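PDB 4R84: sialyltransferase 0160 from Photobacterium damselae, which probably transfers sialic acid from its CMP-activated donor to acceptor glycans, as a bacterial sialyltransferase of the GT-B glycosyltransferase structural group. Local coordinates for residues 89-94 with 194-199; 140-145 with 166-171; 382-387 with 419-424. One frame throughout, in Å; residues are numbered along the deposited sequence.

Contact 1: 89-94 with 194-199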
loop_
_atom_site.group_PDB
_atom_site.type_symbol
_atom_site.label_atom_id
_atom_site.label_comp_id
_atom_site.label_asym_id
_atom_site.label_seq_id
_atom_site.Cartn_x
_atom_site.Cartn_y
_atom_site.Cartn_z
ATOM N N LYS A 89 25.071 2.962 20.681
ATOM C CA LYS A 89 23.926 3.462 21.429
ATOM C C LYS A 89 23.088 4.356 20.510
ATOM O O LYS A 89 21.914 4.611 20.773
ATOM C CB LYS A 89 24.405 4.272 22.631
ATOM C CG LYS A 89 25.156 3.476 23.683
ATOM C CD LYS A 89 25.441 4.336 24.907
ATOM C CE LYS A 89 26.198 3.562 25.976
ATOM N NZ LYS A 89 27.625 3.363 25.585
ATOM N N GLN A 90 23.698 4.809 19.422
ATOM C CA GLN A 90 23.021 5.665 18.438
ATOM C C GLN A 90 23.794 5.607 17.132
ATOM O O GLN A 90 24.944 5.175 17.105
ATOM C CB GLN A 90 22.916 7.125 18.896
ATOM C CG GLN A 90 24.262 7.813 19.058
ATOM C CD GLN A 90 24.154 9.238 19.575
ATOM O OE1 GLN A 90 23.061 9.750 19.799
ATOM N NE2 GLN A 90 25.299 9.896 19.734
ATOM N N ASP A 91 23.176 6.087 16.059
ATOM C CA ASP A 91 23.823 6.132 14.760
ATOM C C ASP A 91 25.111 6.936 14.802
ATOM O O ASP A 91 25.261 7.838 15.615
ATOM C CB ASP A 91 22.894 6.746 13.703
ATOM C CG ASP A 91 21.677 5.880 13.405
ATOM O OD1 ASP A 91 21.550 4.773 13.973
ATOM O OD2 ASP A 91 20.848 6.307 12.565
ATOM N N GLU A 92 26.076 6.545 13.987
ATOM C CA GLU A 92 27.333 7.269 13.958
ATOM C C GLU A 92 27.946 7.196 12.578
ATOM O O GLU A 92 27.916 6.141 11.937
ATOM C CB GLU A 92 28.286 6.699 15.019
ATOM C CG GLU A 92 29.590 7.443 15.105
ATOM C CD GLU A 92 30.484 6.930 16.215
ATOM O OE1 GLU A 92 31.631 7.409 16.327
ATOM O OE2 GLU A 92 30.027 6.064 16.985
ATOM N N LYS A 93 28.536 8.294 12.116
ATOM C CA LYS A 93 29.171 8.263 10.817
ATOM C C LYS A 93 30.680 8.130 10.946
ATOM O O LYS A 93 31.323 8.624 11.871
ATOM C CB LYS A 93 28.772 9.485 9.969
ATOM C CG LYS A 93 29.537 10.761 10.187
ATOM C CD LYS A 93 28.981 11.857 9.256
ATOM C CE LYS A 93 29.474 13.240 9.663
ATOM N NZ LYS A 93 28.721 14.288 8.947
ATOM N N TYR A 94 31.209 7.364 10.011
ATOM C CA TYR A 94 32.624 7.029 9.928
ATOM C C TYR A 94 33.071 7.421 8.541
ATOM O O TYR A 94 32.463 6.990 7.562
ATOM C CB TYR A 94 32.831 5.538 10.168
ATOM C CG TYR A 94 32.482 5.073 11.553
ATOM C CD1 TYR A 94 31.171 4.861 11.928
ATOM C CD2 TYR A 94 33.479 4.809 12.485
ATOM C CE1 TYR A 94 30.853 4.451 13.188
ATOM C CE2 TYR A 94 33.169 4.389 13.755
ATOM C CZ TYR A 94 31.854 4.205 14.100
ATOM O OH TYR A 94 31.531 3.779 15.366
ATOM N N LYS A 194 18.070 -7.830 18.973
ATOM C CA LYS A 194 18.866 -6.748 18.381
ATOM C C LYS A 194 19.361 -5.748 19.419
ATOM O O LYS A 194 18.715 -5.513 20.435
ATOM C CB LYS A 194 18.048 -5.988 17.314
ATOM C CG LYS A 194 17.464 -6.851 16.210
ATOM C CD LYS A 194 18.555 -7.547 15.397
ATOM C CE LYS A 194 17.961 -8.247 14.183
ATOM N NZ LYS A 194 18.966 -9.082 13.457
ATOM N N ASN A 195 20.508 -5.140 19.150
ATOM C CA ASN A 195 21.031 -4.094 20.016
ATOM C C ASN A 195 20.149 -2.845 19.990
ATOM O O ASN A 195 19.899 -2.214 21.028
ATOM C CB ASN A 195 22.467 -3.756 19.596
ATOM C CG ASN A 195 23.006 -2.533 20.285
ATOM O OD1 ASN A 195 23.237 -2.538 21.500
ATOM N ND2 ASN A 195 23.279 -1.491 19.506
ATOM N N ARG A 196 19.699 -2.498 18.790
ATOM C CA ARG A 196 18.755 -1.397 18.562
ATOM C C ARG A 196 17.815 -1.810 17.442
ATOM O O ARG A 196 18.180 -2.649 16.631
ATOM C CB ARG A 196 19.489 -0.101 18.175
ATOM C CG ARG A 196 20.287 0.570 19.264
ATOM C CD ARG A 196 20.786 1.928 18.788
ATOM N NE ARG A 196 21.768 1.837 17.705
ATOM C CZ ARG A 196 21.801 2.656 16.649
ATOM N NH1 ARG A 196 20.870 3.592 16.503
ATOM N NH2 ARG A 196 22.738 2.511 15.711
ATOM N N LEU A 197 16.619 -1.230 17.379
ATOM C CA LEU A 197 15.703 -1.573 16.296
ATOM C C LEU A 197 14.806 -0.404 15.900
ATOM O O LEU A 197 14.240 0.258 16.764
ATOM C CB LEU A 197 14.835 -2.779 16.698
ATOM C CG LEU A 197 13.828 -3.232 15.628
ATOM C CD1 LEU A 197 14.587 -3.816 14.427
ATOM C CD2 LEU A 197 12.840 -4.239 16.224
ATOM N N ASN A 198 14.704 -0.155 14.592
ATOM C CA ASN A 198 13.669 0.707 14.036
ATOM C C ASN A 198 12.550 -0.152 13.470
ATOM O O ASN A 198 12.800 -1.119 12.749
ATOM C CB ASN A 198 14.221 1.605 12.930
ATOM C CG ASN A 198 15.129 2.690 13.462
ATOM O OD1 ASN A 198 14.886 3.255 14.529
ATOM N ND2 ASN A 198 16.193 2.971 12.732
ATOM N N ILE A 199 11.315 0.214 13.780
ATOM C CA ILE A 199 10.178 -0.483 13.201
ATOM C C ILE A 199 9.403 0.466 12.309
ATOM O O ILE A 199 9.102 1.590 12.710
ATOM C CB ILE A 199 9.241 -1.058 14.287
ATOM C CG1 ILE A 199 9.973 -2.094 15.146
ATOM C CG2 ILE A 199 7.973 -1.647 13.649
ATOM C CD1 ILE A 199 9.175 -2.560 16.352
HETATM O O HOH W 1 19.182 3.865 12.845
#
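R196 and D91 form the salt bridge that carries this contact, with both terminal nitrogens of the guanidinium converging end-on upon a single carboxylate oxygen. R196 NH1 reaches D91 OD1 at 2.9 Å, and R196 NH2 reaches the same D91 OD1 at 3.1 Å. That oxygen lies practically in the guanidinium plane, whereas the carboxylate is turned 69° against it; NH2 uses the anti lone pair of OD1, and NH1 comes from above the carboxylate plane. Water 1 gives D91 OD1 a further hydrogen bond of 2.8 Å and accepts a weak one from N198 ND2. R196 NH2 also forms a salt bridge with E42, so the guanidinium is shared by two acidic side chains.

Van der Waals contact supplies the rest. The backbone of Q90 lies over one guanidinium face, its C toward the rim, while R196 CD rests 3.5 Å from K89 O. A bend at chi3 (-67°) swings the guanidinium alongside this backbone.

The partners are surface loops leading into strands 92-101 and 197-204, so the arrangement is a solvent-accessible interdomain salt bridge, between the N-terminal beta domain and the start of strand 197-204, an inner strand of the Rossmann-type sialyltransferase sheet.

Contact 2: 140-145 with 166-171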
loop_
_atom_site.group_PDB
_atom_site.type_symbol
_atom_site.label_atom_id
_atom_site.label_comp_id
_atom_site.label_asym_id
_atom_site.label_seq_id
_atom_site.Cartn_x
_atom_site.Cartn_y
_atom_site.Cartn_z
ATOM N N GLN A 140 10.150 -2.748 -4.191
ATOM C CA GLN A 140 11.148 -1.682 -4.281
ATOM C C GLN A 140 12.148 -1.786 -3.132
ATOM O O GLN A 140 13.356 -1.649 -3.324
ATOM C CB GLN A 140 10.499 -0.300 -4.227
ATOM C CG GLN A 140 9.512 0.031 -5.367
ATOM C CD GLN A 140 8.619 1.228 -5.016
ATOM O OE1 GLN A 140 8.498 1.602 -3.850
ATOM N NE2 GLN A 140 7.987 1.820 -6.023
ATOM N N ALA A 141 11.624 -2.003 -1.933
ATOM C CA ALA A 141 12.446 -1.969 -0.717
ATOM C C ALA A 141 13.424 -3.132 -0.596
ATOM O O ALA A 141 14.464 -3.002 0.067
ATOM C CB ALA A 141 11.537 -1.909 0.524
ATOM N N LYS A 142 13.091 -4.273 -1.195
ATOM C CA LYS A 142 14.003 -5.409 -1.199
ATOM C C LYS A 142 15.287 -5.029 -1.934
ATOM O O LYS A 142 16.383 -5.465 -1.566
ATOM C CB LYS A 142 13.356 -6.642 -1.841
ATOM C CG LYS A 142 14.354 -7.766 -2.122
ATOM C CD LYS A 142 14.967 -8.311 -0.849
ATOM C CE LYS A 142 16.177 -9.198 -1.150
ATOM N NZ LYS A 142 15.962 -10.185 -2.246
ATOM N N ASP A 143 15.148 -4.224 -2.983
ATOM C CA ASP A 143 16.315 -3.784 -3.735
ATOM C C ASP A 143 17.026 -2.648 -3.035
ATOM O O ASP A 143 18.256 -2.623 -2.999
ATOM C CB ASP A 143 15.936 -3.360 -5.157
ATOM C CG ASP A 143 15.873 -4.533 -6.114
ATOM O OD1 ASP A 143 15.682 -5.681 -5.650
ATOM O OD2 ASP A 143 16.065 -4.308 -7.330
ATOM N N GLU A 144 16.269 -1.710 -2.481
ATOM C CA GLU A 144 16.889 -0.549 -1.855
ATOM C C GLU A 144 17.454 -0.864 -0.472
ATOM O O GLU A 144 18.495 -0.327 -0.090
ATOM C CB GLU A 144 15.899 0.607 -1.750
ATOM C CG GLU A 144 16.551 1.922 -1.323
ATOM C CD GLU A 144 15.588 3.100 -1.325
ATOM O OE1 GLU A 144 14.385 2.899 -1.605
ATOM O OE2 GLU A 144 16.037 4.235 -1.049
ATOM N N TYR A 145 16.787 -1.758 0.259
ATOM C CA TYR A 145 17.184 -2.102 1.633
ATOM C C TYR A 145 17.268 -3.616 1.798
ATOM O O TYR A 145 16.433 -4.248 2.461
ATOM C CB TYR A 145 16.202 -1.499 2.643
ATOM C CG TYR A 145 16.139 0.001 2.575
ATOM C CD1 TYR A 145 17.130 0.777 3.160
ATOM C CD2 TYR A 145 15.102 0.647 1.904
ATOM C CE1 TYR A 145 17.088 2.163 3.091
ATOM C CE2 TYR A 145 15.051 2.036 1.829
ATOM C CZ TYR A 145 16.048 2.785 2.426
ATOM O OH TYR A 145 16.011 4.161 2.360
ATOM N N LYS A 166 12.216 -14.487 -1.617
ATOM C CA LYS A 166 12.707 -13.485 -2.558
ATOM C C LYS A 166 12.650 -12.083 -1.975
ATOM O O LYS A 166 13.450 -11.224 -2.338
ATOM C CB LYS A 166 11.882 -13.494 -3.860
ATOM C CG LYS A 166 11.981 -14.751 -4.718
ATOM C CD LYS A 166 11.181 -14.570 -6.012
ATOM C CE LYS A 166 11.115 -15.845 -6.840
ATOM N NZ LYS A 166 12.439 -16.241 -7.421
ATOM N N LEU A 167 11.713 -11.858 -1.057
ATOM C CA LEU A 167 11.443 -10.511 -0.577
ATOM C C LEU A 167 11.754 -10.315 0.906
ATOM O O LEU A 167 11.406 -9.284 1.480
ATOM C CB LEU A 167 9.969 -10.143 -0.864
ATOM C CG LEU A 167 9.586 -10.041 -2.351
ATOM C CD1 LEU A 167 8.074 -9.872 -2.517
ATOM C CD2 LEU A 167 10.295 -8.865 -2.987
ATOM N N ASN A 168 12.443 -11.288 1.505
ATOM C CA ASN A 168 12.781 -11.253 2.935
ATOM C C ASN A 168 11.527 -11.072 3.796
ATOM O O ASN A 168 11.501 -10.322 4.780
ATOM C CB ASN A 168 13.801 -10.142 3.208
ATOM C CG ASN A 168 15.184 -10.482 2.661
ATOM O OD1 ASN A 168 15.451 -11.627 2.307
ATOM N ND2 ASN A 168 16.062 -9.490 2.593
ATOM N N ILE A 169 10.492 -11.798 3.401
ATOM C CA ILE A 169 9.215 -11.809 4.089
ATOM C C ILE A 169 9.040 -13.048 4.963
ATOM O O ILE A 169 9.306 -14.172 4.525
ATOM C CB ILE A 169 8.059 -11.765 3.080
ATOM C CG1 ILE A 169 7.935 -10.377 2.447
ATOM C CG2 ILE A 169 6.778 -12.153 3.759
ATOM C CD1 ILE A 169 6.888 -10.339 1.311
ATOM N N HIS A 170 8.606 -12.832 6.202
ATOM C CA HIS A 170 8.076 -13.899 7.048
ATOM C C HIS A 170 6.595 -13.621 7.234
ATOM O O HIS A 170 6.231 -12.563 7.728
ATOM C CB HIS A 170 8.792 -13.933 8.400
ATOM C CG HIS A 170 8.595 -15.204 9.173
ATOM N ND1 HIS A 170 7.381 -15.853 9.256
ATOM C CD2 HIS A 170 9.465 -15.942 9.906
ATOM C CE1 HIS A 170 7.511 -16.936 10.004
ATOM N NE2 HIS A 170 8.765 -17.013 10.410
ATOM N N THR A 171 5.740 -14.567 6.851
ATOM C CA THR A 171 4.307 -14.361 6.972
ATOM C C THR A 171 3.807 -14.829 8.340
ATOM O O THR A 171 4.314 -15.812 8.907
ATOM C CB THR A 171 3.534 -15.095 5.858
ATOM O OG1 THR A 171 3.874 -16.484 5.886
ATOM C CG2 THR A 171 3.890 -14.525 4.487
HETATM O O HOH W 2 15.204 -6.802 2.565
#
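The side-chain amide of N168 meets the aliphatic part of K142 through its nitrogen: N168 ND2 lies 3.8 Å from K142 CE and about equally far from K142 CD, and the two side chains cross at about a right angle. The same amide nitrogen donates to water 2 at 2.8 Å, and this water in turn donates to Y145 O over 2.8 Å, so a water bridge ties the residue just past the helix to N168. The ring of Y145 stays within its own segment, where E144 CG sits over one face toward the rim.

The direct polar link is made by the ammonium group of K142. K142 NZ donates to K166 O at 2.7 Å, a short bond in which the donor is tilted 30° from the carbonyl plane. With CG anti to the backbone N (chi1 168°) and bends at chi2 and chi4, the lysine chain wraps past the carbonyl; K142 CG, CD and CE each lie 3.6 Å from K166 O. K166 lies near the C-terminal end of its helix, so the ammonium group meets a carbonyl where the helix dipole would probably favour the positive charge. Lower on the lysine, K142 CB touches L167 CD2 at 4.0 Å, adding an apolar contact beside the buried leucine.

N168 has positive phi and psi, a left-handed conformation that turns the chain from helix 161-166 into strand 169-175. The contact thus lies within a Rossmann-type alternation of helices and parallel strands: strand 149-154 pairs with 169-175 and touches K142 through R150, while L167 packs against I138 and I139 of helix 129-144 and against L335 and I339 of helix 330-340.

Contact 3: 382-387 with 419-424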
loop_
_atom_site.group_PDB
_atom_site.type_symbol
_atom_site.label_atom_id
_atom_site.label_comp_id
_atom_site.label_asym_id
_atom_site.label_seq_id
_atom_site.Cartn_x
_atom_site.Cartn_y
_atom_site.Cartn_z
ATOM N N ASN A 382 -29.808 -9.455 -16.418
ATOM C CA ASN A 382 -30.722 -8.418 -16.901
ATOM C C ASN A 382 -29.990 -7.086 -17.030
ATOM O O ASN A 382 -30.187 -6.360 -18.004
ATOM C CB ASN A 382 -31.922 -8.262 -15.972
ATOM C CG ASN A 382 -32.825 -9.482 -15.969
ATOM O OD1 ASN A 382 -32.707 -10.363 -16.822
ATOM N ND2 ASN A 382 -33.746 -9.531 -15.009
ATOM N N VAL A 383 -29.140 -6.759 -16.053
ATOM C CA VAL A 383 -28.363 -5.522 -16.133
ATOM C C VAL A 383 -27.469 -5.498 -17.382
ATOM O O VAL A 383 -27.402 -4.497 -18.092
ATOM C CB VAL A 383 -27.481 -5.291 -14.871
ATOM C CG1 VAL A 383 -26.617 -4.046 -15.060
ATOM C CG2 VAL A 383 -28.353 -5.125 -13.643
ATOM N N ILE A 384 -26.761 -6.589 -17.647
ATOM C CA ILE A 384 -25.888 -6.631 -18.820
ATOM C C ILE A 384 -26.694 -6.505 -20.117
ATOM O O ILE A 384 -26.302 -5.791 -21.039
ATOM C CB ILE A 384 -25.082 -7.931 -18.868
ATOM C CG1 ILE A 384 -24.267 -8.068 -17.581
ATOM C CG2 ILE A 384 -24.178 -7.953 -20.119
ATOM C CD1 ILE A 384 -23.648 -9.439 -17.396
ATOM N N ASN A 385 -27.818 -7.218 -20.176
ATOM C CA ASN A 385 -28.696 -7.146 -21.338
ATOM C C ASN A 385 -29.122 -5.717 -21.625
ATOM O O ASN A 385 -29.122 -5.285 -22.779
ATOM C CB ASN A 385 -29.920 -8.042 -21.145
ATOM C CG ASN A 385 -29.618 -9.495 -21.440
ATOM O OD1 ASN A 385 -28.792 -9.797 -22.298
ATOM N ND2 ASN A 385 -30.282 -10.405 -20.727
ATOM N N ASN A 386 -29.465 -4.974 -20.577
ATOM C CA ASN A 386 -29.812 -3.564 -20.740
ATOM C C ASN A 386 -28.630 -2.752 -21.235
ATOM O O ASN A 386 -28.791 -1.851 -22.054
ATOM C CB ASN A 386 -30.318 -2.973 -19.425
ATOM C CG ASN A 386 -31.718 -3.424 -19.077
ATOM O OD1 ASN A 386 -32.194 -4.452 -19.558
ATOM N ND2 ASN A 386 -32.383 -2.659 -18.222
ATOM N N ALA A 387 -27.437 -3.072 -20.727
ATOM C CA ALA A 387 -26.225 -2.322 -21.054
ATOM C C ALA A 387 -25.814 -2.446 -22.511
ATOM O O ALA A 387 -25.247 -1.517 -23.079
ATOM C CB ALA A 387 -25.066 -2.782 -20.158
ATOM N N GLY A 419 -22.069 -17.831 -18.480
ATOM C CA GLY A 419 -22.684 -18.742 -19.424
ATOM C C GLY A 419 -23.817 -18.109 -20.212
ATOM O O GLY A 419 -24.276 -18.674 -21.206
ATOM N N SER A 420 -24.272 -16.938 -19.780
ATOM C CA SER A 420 -25.409 -16.287 -20.439
ATOM C C SER A 420 -24.981 -15.415 -21.609
ATOM O O SER A 420 -25.814 -14.924 -22.373
ATOM C CB SER A 420 -26.199 -15.439 -19.442
ATOM O OG SER A 420 -26.695 -16.231 -18.386
ATOM N N PHE A 421 -23.674 -15.249 -21.752
ATOM C CA PHE A 421 -23.093 -14.438 -22.811
ATOM C C PHE A 421 -21.908 -15.180 -23.405
ATOM O O PHE A 421 -20.797 -15.099 -22.895
ATOM C CB PHE A 421 -22.672 -13.060 -22.273
ATOM C CG PHE A 421 -23.810 -12.284 -21.678
ATOM C CD1 PHE A 421 -24.158 -12.439 -20.351
ATOM C CD2 PHE A 421 -24.570 -11.434 -22.469
ATOM C CE1 PHE A 421 -25.230 -11.761 -19.812
ATOM C CE2 PHE A 421 -25.641 -10.744 -21.928
ATOM C CZ PHE A 421 -25.974 -10.911 -20.599
ATOM N N PRO A 422 -22.164 -15.947 -24.471
ATOM C CA PRO A 422 -21.195 -16.854 -25.093
ATOM C C PRO A 422 -19.868 -16.193 -25.483
ATOM O O PRO A 422 -18.833 -16.850 -25.412
ATOM C CB PRO A 422 -21.937 -17.349 -26.335
ATOM C CG PRO A 422 -23.386 -17.269 -25.948
ATOM C CD PRO A 422 -23.484 -16.019 -25.128
ATOM N N ASP A 423 -19.885 -14.931 -25.902
ATOM C CA ASP A 423 -18.637 -14.314 -26.340
ATOM C C ASP A 423 -18.015 -13.415 -25.273
ATOM O O ASP A 423 -17.074 -12.673 -25.551
ATOM C CB ASP A 423 -18.884 -13.483 -27.594
ATOM C CG ASP A 423 -19.156 -14.337 -28.823
ATOM O OD1 ASP A 423 -18.675 -15.491 -28.895
ATOM O OD2 ASP A 423 -19.876 -13.843 -29.714
ATOM N N MET A 424 -18.497 -13.529 -24.042
ATOM C CA MET A 424 -17.977 -12.721 -22.949
ATOM C C MET A 424 -16.725 -13.394 -22.397
ATOM O O MET A 424 -16.692 -14.606 -22.210
ATOM C CB MET A 424 -19.029 -12.510 -21.858
ATOM C CG MET A 424 -18.610 -11.496 -20.769
ATOM S SD MET A 424 -19.980 -11.013 -19.683
ATOM C CE MET A 424 -20.411 -12.562 -18.932
#
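The helical segment 382-387 faces an irregular segment in which F421 begins a type I beta turn closed by M424 N to F421 O, and the closest pair of CA atoms, I384 CA and F421 CA, is 9.2 Å apart, a gap spanned by side chains. F421 points its ring at the helix and meets I384 with one face. I384 CG2 stands 3.9 Å from the centroid of the F421 ring, 27° off the normal, in a CH-pi contact that is displaced toward the rim, near CZ and CE2. The other branch of the isoleucine works on the far side of CZ, with I384 CD1 3.7 Å from F421 CE1. CG2 is anti to the backbone N and CG1 beside it (chi1 -57°), and this spreads the two branches along the outer end of the ring.

Helix 373-388 and helix 412-419 touch through I384 and I417, next to the parallel sheet of strands 425-427, 401-405, 358-362 and 445-447, an alpha/beta Rossmann-type layer as expected of a GT-B domain. F421 lies in the connection from helix 412-419 to the outermost strand 425-427 and packs between helix and sheet, also touching V381, I388 and L402.

At the ring edge the partner is polar. N385 OD1 lies near the ring plane, 3.3 Å from F421 CE2 and 3.5 Å from F421 CZ, so the amide oxygen faces the slightly positive C-H rim; the amide and ring planes are 52° apart. M424 turns toward the helix from the end of the turn, and its side chain packs on I417, L418, L402 and F404.

Overall arrangement
The three contacts are spread along an elongated chain. Contacts 1 and 2 lie on the same side of its centre, their own centres 20 Å apart and nearest atoms about 10 Å apart; both reach the large mixed sheet, and the segments of contact 2 fall in sequence between those of contact 1. Contact 3 lies on the opposite side of the centre from contact 1, 61 Å away between centres, and packs beside the separate four-stranded parallel sheet; from contact 2 it is 43 Å between centres. In contact 3 the I384 side chain is about 11 Å from the bound CMP-3-fluoro-N-acetylneuraminic acid, too far to touch this donor analogue.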